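Exodeoxyribonuclease III (PDB 2VOA) is an AP endonuclease that acts at abasic sites in DNA, probably with two magnesium or manganese ions and perhaps also as a 3'-5' exonuclease. Local coordinates at residues A[2-7]-A[140-145]; A[185-190]-A[218-223]; A[189-194]-A[230-235]. The protein carries 1 engineered substitution. One frame throughout, in Å; residues are numbered along the deposited sequence.

Contact 1 of 3, residues A[2-7]-A[140-145]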
loop_
_atom_site.group_PDB
_atom_site.type_symbol
_atom_site.label_atom_id
_atom_site.label_comp_id
_atom_site.label_asym_id
_atom_site.label_seq_id
_atom_site.Cartn_x
_atom_site.Cartn_y
_atom_site.Cartn_z
ATOM N N LEU A 2 -11.763 -29.016 -18.049
ATOM C CA LEU A 2 -11.579 -28.750 -16.622
ATOM C C LEU A 2 -10.277 -27.963 -16.458
ATOM O O LEU A 2 -9.225 -28.373 -16.950
ATOM C CB LEU A 2 -11.461 -30.072 -15.875
ATOM C CG LEU A 2 -11.139 -30.116 -14.384
ATOM C CD1 LEU A 2 -12.321 -29.664 -13.565
ATOM C CD2 LEU A 2 -10.768 -31.573 -14.060
ATOM N N LYS A 3 -10.358 -26.844 -15.747
ATOM C CA LYS A 3 -9.202 -25.966 -15.571
ATOM C C LYS A 3 -8.847 -25.857 -14.092
ATOM O O LYS A 3 -9.686 -25.477 -13.271
ATOM C CB LYS A 3 -9.483 -24.582 -16.190
ATOM C CG LYS A 3 -8.291 -23.611 -16.072
ATOM C CD LYS A 3 -8.590 -22.202 -16.614
ATOM C CE LYS A 3 -8.764 -22.184 -18.125
ATOM N NZ LYS A 3 -9.185 -20.826 -18.639
ATOM N N ILE A 4 -7.593 -26.178 -13.770
ATOM C CA ILE A 4 -7.107 -26.151 -12.381
ATOM C C ILE A 4 -5.864 -25.287 -12.305
ATOM O O ILE A 4 -4.949 -25.443 -13.123
ATOM C CB ILE A 4 -6.840 -27.588 -11.846
ATOM C CG1 ILE A 4 -8.134 -28.393 -11.880
ATOM C CG2 ILE A 4 -6.333 -27.526 -10.370
ATOM C CD1 ILE A 4 -7.947 -29.921 -11.744
ATOM N N ALA A 5 -5.829 -24.367 -11.348
ATOM C CA ALA A 5 -4.681 -23.472 -11.244
ATOM C C ALA A 5 -4.126 -23.455 -9.828
ATOM O O ALA A 5 -4.815 -23.835 -8.863
ATOM C CB ALA A 5 -5.073 -22.075 -11.688
ATOM N N THR A 6 -2.877 -23.019 -9.712
ATOM C CA THR A 6 -2.229 -22.815 -8.415
ATOM C C THR A 6 -1.526 -21.460 -8.385
ATOM O O THR A 6 -0.922 -21.043 -9.383
ATOM C CB THR A 6 -1.270 -24.006 -8.030
ATOM O OG1 THR A 6 -0.709 -23.789 -6.729
ATOM C CG2 THR A 6 -0.136 -24.222 -9.026
ATOM N N PHE A 7 -1.562 -20.784 -7.238
ATOM C CA PHE A 7 -1.055 -19.387 -7.162
ATOM C C PHE A 7 -0.642 -19.040 -5.742
ATOM O O PHE A 7 -1.503 -18.989 -4.863
ATOM C CB PHE A 7 -2.174 -18.443 -7.655
ATOM C CG PHE A 7 -1.777 -16.986 -7.854
ATOM C CD1 PHE A 7 -0.450 -16.572 -7.979
ATOM C CD2 PHE A 7 -2.782 -16.022 -7.950
ATOM C CE1 PHE A 7 -0.135 -15.211 -8.184
ATOM C CE2 PHE A 7 -2.484 -14.668 -8.150
ATOM C CZ PHE A 7 -1.157 -14.258 -8.268
ATOM N N PHE A 140 -9.039 -39.657 -10.327
ATOM C CA PHE A 140 -8.573 -38.300 -10.598
ATOM C C PHE A 140 -8.220 -37.568 -9.306
ATOM O O PHE A 140 -9.091 -37.292 -8.475
ATOM C CB PHE A 140 -9.645 -37.469 -11.303
ATOM C CG PHE A 140 -9.972 -37.903 -12.706
ATOM C CD1 PHE A 140 -11.071 -37.318 -13.352
ATOM C CD2 PHE A 140 -9.206 -38.841 -13.396
ATOM C CE1 PHE A 140 -11.415 -37.678 -14.672
ATOM C CE2 PHE A 140 -9.543 -39.222 -14.724
ATOM C CZ PHE A 140 -10.661 -38.637 -15.356
ATOM N N ALA A 141 -6.939 -37.259 -9.147
ATOM C CA ALA A 141 -6.463 -36.438 -8.049
ATOM C C ALA A 141 -5.395 -35.481 -8.551
ATOM O O ALA A 141 -4.660 -35.799 -9.500
ATOM C CB ALA A 141 -5.909 -37.294 -6.906
ATOM N N VAL A 142 -5.351 -34.311 -7.928
ATOM C CA VAL A 142 -4.323 -33.302 -8.213
ATOM C C VAL A 142 -3.694 -32.878 -6.894
ATOM O O VAL A 142 -4.405 -32.530 -5.943
ATOM C CB VAL A 142 -4.891 -32.058 -8.996
ATOM C CG1 VAL A 142 -5.651 -32.469 -10.235
ATOM C CG2 VAL A 142 -5.766 -31.142 -8.124
ATOM N N TRP A 143 -2.363 -32.922 -6.845
ATOM C CA TRP A 143 -1.601 -32.359 -5.748
ATOM C C TRP A 143 -0.981 -31.134 -6.384
ATOM O O TRP A 143 -0.266 -31.232 -7.395
ATOM C CB TRP A 143 -0.585 -33.377 -5.234
ATOM C CG TRP A 143 0.540 -32.815 -4.442
ATOM C CD1 TRP A 143 0.505 -31.780 -3.527
ATOM C CD2 TRP A 143 1.893 -33.281 -4.473
ATOM N NE1 TRP A 143 1.780 -31.577 -3.003
ATOM C CE2 TRP A 143 2.643 -32.463 -3.593
ATOM C CE3 TRP A 143 2.554 -34.284 -5.197
ATOM C CZ2 TRP A 143 4.034 -32.630 -3.403
ATOM C CZ3 TRP A 143 3.945 -34.441 -5.025
ATOM C CH2 TRP A 143 4.660 -33.611 -4.122
ATOM N N CYS A 144 -1.378 -29.977 -5.835
ATOM C CA CYS A 144 -0.962 -28.622 -6.264
ATOM C C CYS A 144 -0.156 -27.934 -5.183
ATOM O O CYS A 144 -0.232 -28.312 -4.006
ATOM C CB CYS A 144 -2.182 -27.733 -6.499
ATOM S SG CYS A 144 -3.188 -28.099 -7.940
ATOM N N GLY A 145 0.594 -26.901 -5.563
ATOM C CA GLY A 145 1.064 -25.977 -4.560
ATOM C C GLY A 145 2.383 -25.336 -4.856
ATOM O O GLY A 145 2.917 -25.441 -5.966
#
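Ile-4 and Val-142 reach toward each other, tip to tip, from two facing strands. The methyl carbon CD1 of Ile-4 lies 3.7 Å from CG1 of Val-142. CG1 of Ile-4 stands beside the backbone N (chi1 -60°), and the chain then runs out through CD1. The other branch of Ile-4 takes a second partner. Its CG2 is anti to the backbone N and sits 4.0 Å from SG of Cys-144. Val-142 and Cys-144 are each modelled in two conformers. The distances hold for one conformer of each, so these two contacts are less certain than the rest. Segment 2-7 thus meets the facing strand with a forked side chain, one branch on a valine and one on a sulfur.

The two segments come closer at Gly-145. CB of Thr-6 is 4.1 Å from CB of Cys-144, and OG1 of Thr-6 is 3.6 Å from CA of Gly-145. This hydroxyl is buried, and it is satisfied by a hydrogen bond with NE2 of Gln-34. The backbone angles of Gly-145 would jam a CB against the carbonyl O of Cys-144, a shape that calls for glycine. It lies just before Asp-146, a predicted metal ligand.

The opposite end is looser. CD2 of Leu-2 is 5.8 Å from CD1 of the partly exposed Phe-140, too far for contact. Ile-99 of strand 99-105 touches Leu-2, Phe-140 and Val-142.

The strand axes approach to 8.6 Å and run in nearly the same direction, 19° apart. The joint between them is made by side chains, with Ile-30 and Cys-32 of strand 30-34 alongside. This face-to-face packing is part of the buried interface between the two mixed sheets of the DNase I-like alpha/beta sandwich.

Contact 2 of 3, residues A[185-190]-A[218-223]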
loop_
_atom_site.group_PDB
_atom_site.type_symbol
_atom_site.label_atom_id
_atom_site.label_comp_id
_atom_site.label_asym_id
_atom_site.label_seq_id
_atom_site.Cartn_x
_atom_site.Cartn_y
_atom_site.Cartn_z
ATOM N N VAL A 185 2.170 -37.012 -12.134
ATOM C CA VAL A 185 2.748 -36.453 -13.359
ATOM C C VAL A 185 2.847 -34.915 -13.249
ATOM O O VAL A 185 1.850 -34.244 -12.980
ATOM C CB VAL A 185 1.898 -36.828 -14.576
ATOM C CG1 VAL A 185 2.525 -36.266 -15.826
ATOM C CG2 VAL A 185 1.799 -38.375 -14.678
ATOM N N ASP A 186 4.044 -34.377 -13.486
ATOM C CA ASP A 186 4.276 -32.917 -13.408
ATOM C C ASP A 186 3.805 -32.415 -14.770
ATOM O O ASP A 186 4.560 -32.453 -15.753
ATOM C CB ASP A 186 5.779 -32.671 -13.251
ATOM C CG ASP A 186 6.160 -31.223 -12.932
ATOM O OD1 ASP A 186 5.356 -30.275 -13.037
ATOM O OD2 ASP A 186 7.337 -31.030 -12.551
ATOM N N VAL A 187 2.542 -32.010 -14.847
ATOM C CA VAL A 187 1.926 -31.794 -16.171
ATOM C C VAL A 187 2.561 -30.639 -16.955
ATOM O O VAL A 187 2.524 -30.637 -18.192
ATOM C CB VAL A 187 0.356 -31.693 -16.091
ATOM C CG1 VAL A 187 -0.220 -33.019 -15.645
ATOM C CG2 VAL A 187 -0.090 -30.516 -15.180
ATOM N N LEU A 188 3.143 -29.665 -16.249
ATOM C CA LEU A 188 3.894 -28.585 -16.934
ATOM C C LEU A 188 4.903 -29.201 -17.897
ATOM O O LEU A 188 5.063 -28.715 -19.023
ATOM C CB LEU A 188 4.613 -27.677 -15.922
ATOM C CG LEU A 188 5.416 -26.543 -16.593
ATOM C CD1 LEU A 188 4.514 -25.658 -17.470
ATOM C CD2 LEU A 188 6.137 -25.743 -15.494
ATOM N N ARG A 189 5.552 -30.293 -17.477
ATOM C CA ARG A 189 6.555 -30.967 -18.330
ATOM C C ARG A 189 6.000 -31.995 -19.326
ATOM O O ARG A 189 6.690 -32.382 -20.282
ATOM C CB ARG A 189 7.701 -31.543 -17.476
ATOM C CG ARG A 189 8.332 -30.506 -16.543
ATOM C CD ARG A 189 8.814 -29.295 -17.346
ATOM N NE ARG A 189 9.527 -28.334 -16.521
ATOM C CZ ARG A 189 9.897 -27.141 -16.943
ATOM N NH1 ARG A 189 9.640 -26.778 -18.205
ATOM N NH2 ARG A 189 10.554 -26.337 -16.120
ATOM N N LYS A 190 4.739 -32.399 -19.153
ATOM C CA LYS A 190 4.053 -33.096 -20.252
ATOM C C LYS A 190 3.894 -32.177 -21.472
ATOM O O LYS A 190 4.125 -32.591 -22.625
ATOM C CB LYS A 190 2.674 -33.578 -19.776
ATOM C CG LYS A 190 1.910 -34.413 -20.816
ATOM C CD LYS A 190 0.478 -34.777 -20.389
ATOM C CE LYS A 190 -0.101 -35.749 -21.421
ATOM N NZ LYS A 190 -1.552 -35.524 -21.614
ATOM N N ASP A 218 6.679 -24.103 -8.157
ATOM C CA ASP A 218 5.226 -24.340 -8.074
ATOM C C ASP A 218 4.864 -25.448 -9.077
ATOM O O ASP A 218 5.446 -25.529 -10.163
ATOM C CB ASP A 218 4.440 -23.063 -8.405
ATOM C CG ASP A 218 4.801 -21.911 -7.505
ATOM O OD1 ASP A 218 5.661 -21.081 -7.892
ATOM O OD2 ASP A 218 4.221 -21.860 -6.401
ATOM N N ALA A 219 3.893 -26.303 -8.737
ATOM C CA ALA A 219 3.596 -27.441 -9.618
ATOM C C ALA A 219 2.123 -27.856 -9.509
ATOM O O ALA A 219 1.471 -27.622 -8.470
ATOM C CB ALA A 219 4.534 -28.647 -9.337
ATOM N N ILE A 220 1.637 -28.455 -10.598
ATOM C CA ILE A 220 0.376 -29.173 -10.597
ATOM C C ILE A 220 0.699 -30.622 -10.961
ATOM O O ILE A 220 1.129 -30.905 -12.080
ATOM C CB ILE A 220 -0.624 -28.584 -11.615
ATOM C CG1 ILE A 220 -1.005 -27.145 -11.204
ATOM C CG2 ILE A 220 -1.874 -29.496 -11.731
ATOM C CD1 ILE A 220 -1.742 -26.365 -12.311
ATOM N N LEU A 221 0.506 -31.527 -9.998
ATOM C CA LEU A 221 0.836 -32.936 -10.190
ATOM C C LEU A 221 -0.457 -33.714 -10.280
ATOM O O LEU A 221 -1.296 -33.606 -9.395
ATOM C CB LEU A 221 1.678 -33.461 -9.024
ATOM C CG LEU A 221 3.083 -32.899 -8.739
ATOM C CD1 LEU A 221 3.838 -32.558 -10.005
ATOM C CD2 LEU A 221 3.030 -31.705 -7.884
ATOM N N ALA A 222 -0.631 -34.463 -11.364
ATOM C CA ALA A 222 -1.896 -35.172 -11.569
ATOM C C ALA A 222 -1.670 -36.686 -11.572
ATOM O O ALA A 222 -0.614 -37.181 -12.014
ATOM C CB ALA A 222 -2.530 -34.722 -12.893
ATOM N N THR A 223 -2.660 -37.438 -11.083
ATOM C CA THR A 223 -2.562 -38.893 -11.121
ATOM C C THR A 223 -2.598 -39.336 -12.580
ATOM O O THR A 223 -3.044 -38.565 -13.435
ATOM C CB THR A 223 -3.749 -39.551 -10.383
ATOM O OG1 THR A 223 -4.984 -38.990 -10.864
ATOM C CG2 THR A 223 -3.594 -39.364 -8.872
HETATM O O HOH W 1 2.910 -29.065 -13.268
#
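Water 1 is gripped by Asp-186, Leu-188 and Ile-220. It donates to OD1 of Asp-186 at 2.7 Å and accepts from the backbone N of Leu-188 and the backbone N of Ile-220. The water therefore joins the first turn of helix 187-191 to the strand beside it. CG of Asp-186 is anti to the backbone N (chi1 -171°), which sets it beside CD1 of Leu-221. The other oxygen of this carboxylate, OD2, forms a salt bridge with Arg-216, so both oxygens are held.

The strands pair antiparallel. Val-185 and Ala-222 are a hydrogen-bonded pair: N of Val-185 donates to O of Ala-222 at 2.8 Å, and N of Ala-222 returns a bond to O of Val-185 at 3.0 Å. Val-187 N then donates to Ile-220 O at 3.3 Å, longer than the other two. Strand 185-186 is an edge strand, within this chain, of one of the two sheets of the DNase I-like sandwich, and helix 187-191 follows it at once.

On one face Leu-221 crosses Asp-186 obliquely. Its CD1 lies 3.4 Å from CA of Asp-186, and Tyr-176 and Leu-180 of helix 170-180 pack on the same leucine. On the other face Val-187 spreads its methyls over two residues. CG1 of Val-187 is 4.0 Å from CB of Ala-222, and CG2 of Val-187 is 4.0 Å from CG2 of Ile-220. CG2 of Val-187 also lies 3.4 Å from O of Ile-220. Ala-253 touches both Val-187 and Ile-220. Strand 218-222 starts at Asp-218, predicted to be important for catalysis, whose OD1 is hydrogen-bonded with ND1 of His-248.

Contact 3 of 3, residues A[189-194]-A[230-235]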
loop_
_atom_site.group_PDB
_atom_site.type_symbol
_atom_site.label_atom_id
_atom_site.label_comp_id
_atom_site.label_asym_id
_atom_site.label_seq_id
_atom_site.Cartn_x
_atom_site.Cartn_y
_atom_site.Cartn_z
ATOM N N ARG A 189 5.552 -30.293 -17.477
ATOM C CA ARG A 189 6.555 -30.967 -18.330
ATOM C C ARG A 189 6.000 -31.995 -19.326
ATOM O O ARG A 189 6.690 -32.382 -20.282
ATOM C CB ARG A 189 7.701 -31.543 -17.476
ATOM C CG ARG A 189 8.332 -30.506 -16.543
ATOM C CD ARG A 189 8.814 -29.295 -17.346
ATOM N NE ARG A 189 9.527 -28.334 -16.521
ATOM C CZ ARG A 189 9.897 -27.141 -16.943
ATOM N NH1 ARG A 189 9.640 -26.778 -18.205
ATOM N NH2 ARG A 189 10.554 -26.337 -16.120
ATOM N N LYS A 190 4.739 -32.399 -19.153
ATOM C CA LYS A 190 4.053 -33.096 -20.252
ATOM C C LYS A 190 3.894 -32.177 -21.472
ATOM O O LYS A 190 4.125 -32.591 -22.625
ATOM C CB LYS A 190 2.674 -33.578 -19.776
ATOM C CG LYS A 190 1.910 -34.413 -20.816
ATOM C CD LYS A 190 0.478 -34.777 -20.389
ATOM C CE LYS A 190 -0.101 -35.749 -21.421
ATOM N NZ LYS A 190 -1.552 -35.524 -21.614
ATOM N N ILE A 191 3.518 -30.926 -21.206
ATOM C CA ILE A 191 3.151 -29.984 -22.264
ATOM C C ILE A 191 4.365 -29.185 -22.756
ATOM O O ILE A 191 4.470 -28.887 -23.952
ATOM C CB ILE A 191 2.025 -29.010 -21.776
ATOM C CG1 ILE A 191 0.790 -29.792 -21.317
ATOM C CG2 ILE A 191 1.618 -28.020 -22.891
ATOM C CD1 ILE A 191 0.187 -30.770 -22.379
ATOM N N HIS A 192 5.231 -28.826 -21.805
ATOM C CA HIS A 192 6.382 -27.946 -22.047
ATOM C C HIS A 192 7.668 -28.552 -21.504
ATOM O O HIS A 192 8.308 -27.974 -20.628
ATOM C CB HIS A 192 6.153 -26.580 -21.413
ATOM C CG HIS A 192 5.080 -25.785 -22.080
ATOM N ND1 HIS A 192 5.236 -25.204 -23.322
ATOM C CD2 HIS A 192 3.818 -25.499 -21.683
ATOM C CE1 HIS A 192 4.119 -24.574 -23.651
ATOM N NE2 HIS A 192 3.248 -24.730 -22.669
ATOM N N PRO A 193 8.059 -29.712 -22.043
ATOM C CA PRO A 193 9.295 -30.325 -21.564
ATOM C C PRO A 193 10.510 -29.453 -21.899
ATOM O O PRO A 193 10.543 -28.789 -22.956
ATOM C CB PRO A 193 9.372 -31.635 -22.365
ATOM C CG PRO A 193 8.581 -31.345 -23.632
ATOM C CD PRO A 193 7.440 -30.495 -23.131
ATOM N N ASN A 194 11.493 -29.441 -20.995
ATOM C CA ASN A 194 12.794 -28.799 -21.282
ATOM C C ASN A 194 12.718 -27.358 -21.782
ATOM O O ASN A 194 13.434 -26.973 -22.715
ATOM C CB ASN A 194 13.598 -29.667 -22.255
ATOM C CG ASN A 194 13.893 -31.025 -21.680
ATOM O OD1 ASN A 194 14.121 -31.144 -20.481
ATOM N ND2 ASN A 194 13.846 -32.045 -22.498
ATOM N N CYS A 230 -4.534 -34.274 -19.817
ATOM C CA CYS A 230 -4.014 -32.901 -19.763
ATOM C C CYS A 230 -3.681 -32.432 -21.170
ATOM O O CYS A 230 -2.859 -33.074 -21.844
ATOM C CB CYS A 230 -2.768 -32.771 -18.876
ATOM S SG CYS A 230 -2.232 -31.055 -18.762
ATOM N N VAL A 231 -4.316 -31.342 -21.604
ATOM C CA VAL A 231 -4.118 -30.821 -22.961
ATOM C C VAL A 231 -3.350 -29.489 -23.013
ATOM O O VAL A 231 -2.884 -29.081 -24.083
ATOM C CB VAL A 231 -5.452 -30.710 -23.735
ATOM C CG1 VAL A 231 -6.025 -32.101 -24.030
ATOM C CG2 VAL A 231 -6.435 -29.823 -22.970
ATOM N N ASP A 232 -3.210 -28.834 -21.869
ATOM C CA ASP A 232 -2.433 -27.589 -21.794
ATOM C C ASP A 232 -1.981 -27.322 -20.357
ATOM O O ASP A 232 -2.582 -27.815 -19.405
ATOM C CB ASP A 232 -3.249 -26.413 -22.315
ATOM C CG ASP A 232 -2.364 -25.247 -22.786
ATOM O OD1 ASP A 232 -1.106 -25.390 -22.830
ATOM O OD2 ASP A 232 -2.935 -24.203 -23.146
ATOM N N CYS A 233 -0.879 -26.579 -20.220
ATOM C CA CYS A 233 -0.383 -26.153 -18.931
ATOM C C CYS A 233 0.567 -25.008 -19.228
ATOM O O CYS A 233 1.359 -25.079 -20.176
ATOM C CB CYS A 233 0.341 -27.284 -18.211
ATOM S SG CYS A 233 0.894 -26.869 -16.529
ATOM N N TYR A 234 0.445 -23.939 -18.459
ATOM C CA TYR A 234 1.256 -22.748 -18.692
ATOM C C TYR A 234 1.286 -21.873 -17.448
ATOM O O TYR A 234 0.412 -21.980 -16.580
ATOM C CB TYR A 234 0.688 -21.940 -19.869
ATOM C CG TYR A 234 -0.802 -21.654 -19.754
ATOM C CD1 TYR A 234 -1.267 -20.505 -19.104
ATOM C CD2 TYR A 234 -1.751 -22.550 -20.287
ATOM C CE1 TYR A 234 -2.648 -20.241 -19.001
ATOM C CE2 TYR A 234 -3.125 -22.304 -20.179
ATOM C CZ TYR A 234 -3.569 -21.148 -19.550
ATOM O OH TYR A 234 -4.933 -20.936 -19.468
ATOM N N ALA A 235 2.303 -21.018 -17.376
ATOM C CA ALA A 235 2.407 -20.002 -16.337
ATOM C C ALA A 235 1.919 -18.690 -16.916
ATOM O O ALA A 235 2.295 -18.319 -18.028
ATOM C CB ALA A 235 3.859 -19.875 -15.810
HETATM O O HOH W 2 0.902 -23.643 -23.318
#
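At a classic beta bulge of strand 230-235, where Val-231 and Asp-232 both face Val-254, Ile-191 from the end of helix 187-191 packs against the strand backbone. CD1 of Ile-191 lies 3.8 Å from the carbonyl C of Val-231. CG1 of Ile-191 rests 4.0 Å from CB of Cys-233. Its CG2, anti to the backbone N, is 3.8 Å from OD1 of Asp-232, and the two side chains cross at about a right angle.

NZ of Lys-190 donates to O of Cys-230 at 2.8 Å, in the carbonyl plane and on a lone pair. The same NZ also bonds O of Ala-227. The edge of the His-192 ring meets O of Cys-233, with CD2 of His-192 2.9 Å from that oxygen, but the ring makes no hydrogen bond to it. The polar link of His-192 to this strand runs through water 2. This water bridges NE2 of His-192 and OD1 of Asp-232, 2.7 Å from each atom, and donates to the carboxylate. ND1 of His-192 is hydrogen-bonded with OE1 of Glu-195.

Strand 230-235 is an outermost strand of its sheet in this chain. Strand 251-255 pairs with it, and Val-187 and Leu-188 of helix 187-191 pack on Cys-233.

In the fold
The three contacts run as a chain across the sandwich. The centres of contacts 1 and 2 lie about 9 Å apart, and those of contacts 2 and 3 about 8 Å. Strands 141-144 and 218-222 are neighbours in one sheet, with a probable hydrogen bond from N of Leu-221 to O of Trp-143, 2.7 Å apart. Helix 187-191 serves both contacts 2 and 3 and links that sheet to strand 230-235 of the other, which also holds strand 2-8. Contact 2 holds Asp-218, and the side chain of Thr-6 in contact 1 is about 5 Å from that of Asp-218. The nearest atoms of contacts 1, 2 and 3 are about 11, 10 and 18 Å from the bound nucleic acid.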